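Local structure of haloacid dehalogenase/epoxide hydrolase family (Corynebacterium glutamicum ATCC 13032, 2PR7) at residues L40-G46 and G68-K74. The protein is uncharacterised but, as a haloacid dehalogenase-like protein with a bound calcium ion, is probably a hydrolase. Residues are numbered along the deposited sequence; the frame is centred on the assembly and turned at random.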
ATOM      1  N   LEU A  40       3.301  -3.043   2.141  1.00 18.45           N
ATOM      2  CA  LEU A  40       4.058  -2.983   3.406  1.00 17.01           C
ATOM      3  C   LEU A  40       3.200  -3.695   4.411  1.00 19.47           C
ATOM      4  O   LEU A  40       2.137  -3.196   4.825  1.00 18.79           O
ATOM      5  CB  LEU A  40       4.366  -1.572   3.883  1.00 18.49           C
ATOM      6  CG  LEU A  40       5.162  -1.387   5.182  1.00 18.96           C
ATOM      7  CD1 LEU A  40       6.584  -1.966   5.035  1.00 20.35           C
ATOM      8  CD2 LEU A  40       5.187   0.065   5.570  1.00 18.36           C
ATOM      9  N   SER A  41       3.650  -4.882   4.808  1.00 17.27           N
ATOM     10  CA  SER A  41       2.845  -5.735   5.645  1.00 18.43           C
ATOM     11  C   SER A  41       3.573  -6.139   6.932  1.00 19.73           C
ATOM     12  O   SER A  41       4.749  -6.539   6.875  1.00 20.14           O
ATOM     13  CB  SER A  41       2.514  -6.985   4.838  1.00 21.89           C
ATOM     14  OG  SER A  41       1.859  -7.986   5.595  1.00 28.87           O
ATOM     15  N   ASN A  42       2.857  -6.123   8.059  1.00 18.47           N
ATOM     16  CA  ASN A  42       3.381  -6.660   9.300  1.00 20.22           C
ATOM     17  C   ASN A  42       3.038  -8.150   9.241  1.00 20.09           C
ATOM     18  O   ASN A  42       1.896  -8.516   9.483  1.00 22.27           O
ATOM     19  CB  ASN A  42       2.735  -6.026  10.527  1.00 20.77           C
ATOM     20  CG  ASN A  42       3.349  -4.661  10.890  1.00 19.41           C
ATOM     21  OD1 ASN A  42       4.248  -4.166  10.220  1.00 20.91           O
ATOM     22  ND2 ASN A  42       2.857  -4.051  11.978  1.00 22.59           N
ATOM     23  N   ASP A  43       4.022  -8.982   8.935  1.00 19.72           N
ATOM     24  CA  ASP A  43       3.808 -10.393   8.614  1.00 21.32           C
ATOM     25  C   ASP A  43       5.173 -11.038   8.858  1.00 21.69           C
ATOM     26  O   ASP A  43       6.199 -10.394   8.641  1.00 19.23           O
ATOM     27  CB  ASP A  43       3.400 -10.591   7.157  1.00 21.56           C
ATOM     28  CG  ASP A  43       3.076 -12.058   6.828  1.00 26.11           C
ATOM     29  OD1 ASP A  43       1.879 -12.447   6.912  1.00 28.66           O
ATOM     30  OD2 ASP A  43       3.970 -12.859   6.507  1.00 24.91           O
ATOM     31  N   PRO A  44       5.190 -12.270   9.367  1.00 19.80           N
ATOM     32  CA  PRO A  44       6.488 -12.927   9.607  1.00 19.33           C
ATOM     33  C   PRO A  44       7.319 -13.138   8.354  1.00 18.12           C
ATOM     34  O   PRO A  44       8.550 -13.362   8.438  1.00 18.88           O
ATOM     35  CB  PRO A  44       6.079 -14.283  10.191  1.00 19.55           C
ATOM     36  CG  PRO A  44       4.685 -14.169  10.568  1.00 22.93           C
ATOM     37  CD  PRO A  44       4.050 -13.075   9.844  1.00 22.80           C
ATOM     38  N   GLY A  45       6.659 -13.139   7.201  1.00 17.34           N
ATOM     39  CA  GLY A  45       7.362 -13.251   5.934  1.00 18.64           C
ATOM     40  C   GLY A  45       7.842 -14.668   5.673  1.00 16.90           C
ATOM     41  O   GLY A  45       7.275 -15.643   6.177  1.00 19.39           O
ATOM     42  N   GLY A  46       8.887 -14.807   4.853  1.00 16.86           N
ATOM     43  CA  GLY A  46       9.346 -16.116   4.470  1.00 16.07           C
ATOM     44  C   GLY A  46       8.358 -16.893   3.593  1.00 16.66           C
ATOM     45  O   GLY A  46       7.486 -16.293   2.930  1.00 17.34           O
ATOM     46  N   GLY A  68       8.761  -9.148   9.069  1.00 17.22           N
ATOM     47  CA  GLY A  68       9.597 -10.234   9.574  1.00 17.34           C
ATOM     48  C   GLY A  68      10.928 -10.354   8.847  1.00 17.56           C
ATOM     49  O   GLY A  68      11.836 -11.031   9.325  1.00 19.09           O
ATOM     50  N   GLU A  69      11.003  -9.781   7.652  1.00 18.44           N
ATOM     51  CA  GLU A  69      12.202  -9.761   6.824  1.00 17.82           C
ATOM     52  C   GLU A  69      12.950  -8.438   6.982  1.00 20.30           C
ATOM     53  O   GLU A  69      14.158  -8.402   6.866  1.00 22.19           O
ATOM     54  CB  GLU A  69      11.824 -10.021   5.355  1.00 19.26           C
ATOM     55  CG  GLU A  69      11.167 -11.371   5.124  1.00 22.36           C
ATOM     56  CD  GLU A  69      10.636 -11.582   3.722  1.00 21.55           C
ATOM     57  OE1 GLU A  69      10.848 -10.716   2.819  1.00 22.96           O
ATOM     58  OE2 GLU A  69       9.999 -12.643   3.512  1.00 19.36           O
ATOM     59  N   LEU A  70      12.219  -7.357   7.243  1.00 22.34           N
ATOM     60  CA  LEU A  70      12.812  -6.042   7.414  1.00 22.79           C
ATOM     61  C   LEU A  70      13.475  -5.857   8.753  1.00 21.84           C
ATOM     62  O   LEU A  70      14.438  -5.129   8.869  1.00 24.76           O
ATOM     63  CB  LEU A  70      11.768  -4.960   7.298  1.00 22.83           C
ATOM     64  CG  LEU A  70      11.121  -4.665   5.962  1.00 26.42           C
ATOM     65  CD1 LEU A  70      10.032  -3.591   6.176  1.00 27.74           C
ATOM     66  CD2 LEU A  70      12.186  -4.190   4.953  1.00 31.52           C
ATOM     67  N   GLY A  71      12.958  -6.482   9.777  1.00 22.04           N
ATOM     68  CA  GLY A  71      13.415  -6.169  11.125  1.00 23.84           C
ATOM     69  C   GLY A  71      12.770  -4.946  11.762  1.00 25.67           C
ATOM     70  O   GLY A  71      13.134  -4.580  12.877  1.00 25.49           O
ATOM     71  N   VAL A  72      11.810  -4.323  11.077  1.00 24.28           N
ATOM     72  CA  VAL A  72      11.042  -3.181  11.630  1.00 22.61           C
ATOM     73  C   VAL A  72       9.600  -3.386  11.235  1.00 22.59           C
ATOM     74  O   VAL A  72       9.326  -4.101  10.270  1.00 21.01           O
ATOM     75  CB  VAL A  72      11.549  -1.819  11.096  1.00 21.42           C
ATOM     76  CG1 VAL A  72      12.938  -1.534  11.627  1.00 28.69           C
ATOM     77  CG2 VAL A  72      11.525  -1.768   9.562  1.00 22.03           C
ATOM     78  N   GLU A  73       8.669  -2.792  11.980  1.00 24.50           N
ATOM     79  CA  GLU A  73       7.271  -2.972  11.700  1.00 24.22           C
ATOM     80  C   GLU A  73       6.506  -1.645  11.771  1.00 22.72           C
ATOM     81  O   GLU A  73       6.911  -0.712  12.445  1.00 21.70           O
ATOM     82  CB  GLU A  73       6.634  -3.982  12.647  1.00 24.93           C
ATOM     83  CG  GLU A  73       6.720  -3.640  14.094  1.00 29.69           C
ATOM     84  CD  GLU A  73       6.318  -4.825  14.994  1.00 32.75           C
ATOM     85  OE1 GLU A  73       6.050  -5.939  14.493  1.00 37.64           O
ATOM     86  OE2 GLU A  73       6.289  -4.630  16.225  1.00 55.73           O
ATOM     87  N   LYS A  74       5.386  -1.583  11.079  1.00 20.68           N
ATOM     88  CA  LYS A  74       4.483  -0.455  11.230  1.00 20.13           C
ATOM     89  C   LYS A  74       4.023  -0.512  12.672  1.00 20.62           C
ATOM     90  O   LYS A  74       3.782  -1.599  13.176  1.00 21.00           O
ATOM     91  CB  LYS A  74       3.287  -0.619  10.291  1.00 21.18           C
ATOM     92  CG  LYS A  74       3.665  -0.669   8.806  1.00 18.18           C
ATOM     93  CD  LYS A  74       2.451  -0.907   7.921  1.00 20.12           C
ATOM     94  CE  LYS A  74       1.837  -2.300   8.039  1.00 19.30           C
ATOM     95  NZ  LYS A  74       0.685  -2.549   7.204  1.00 20.87           N
TER
HETATM   96  O   HOH W   1       0.131  -5.150   8.377  1.00 27.86           O
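Asn42 grips the backbone of a single residue, Lys74, with both ends of its side-chain amide. OD1 of Asn42 takes the N-H of Lys74 at 3.0 Å, in the carbonyl plane and on a lone pair, while ND2 of Asn42 reaches Lys74 O at 2.9 Å along a nearly straight bond (167°). The amide also sets OD1 against the CB of Glu73. From the same backbone the Lys74 side chain turns back toward the strand end; its CG and CD slide over CD2 of Leu40, and the bend at chi3 (-69°) brings NZ to Leu40 O, 2.9 Å away. NZ also forms a salt bridge with Asp98 and shares a water with Asn42 N. The placement is consistent with the lysine of HAD motif III beside the motif II loop that follows the second strand of the Rossmann-like sheet; the Lys74 side chain stands about 5 Å from the calcium, which Asp8, Ala10 and Asp99 hold. Gly68 N donates to Asp43 O (2.9 Å), and Gly45 N donates to Asp43 OD2, closing an Asx turn. The anti lone pair of Glu69 OE2 receives Gly46 N at 2.8 Å, the same oxygen pairing with Arg53.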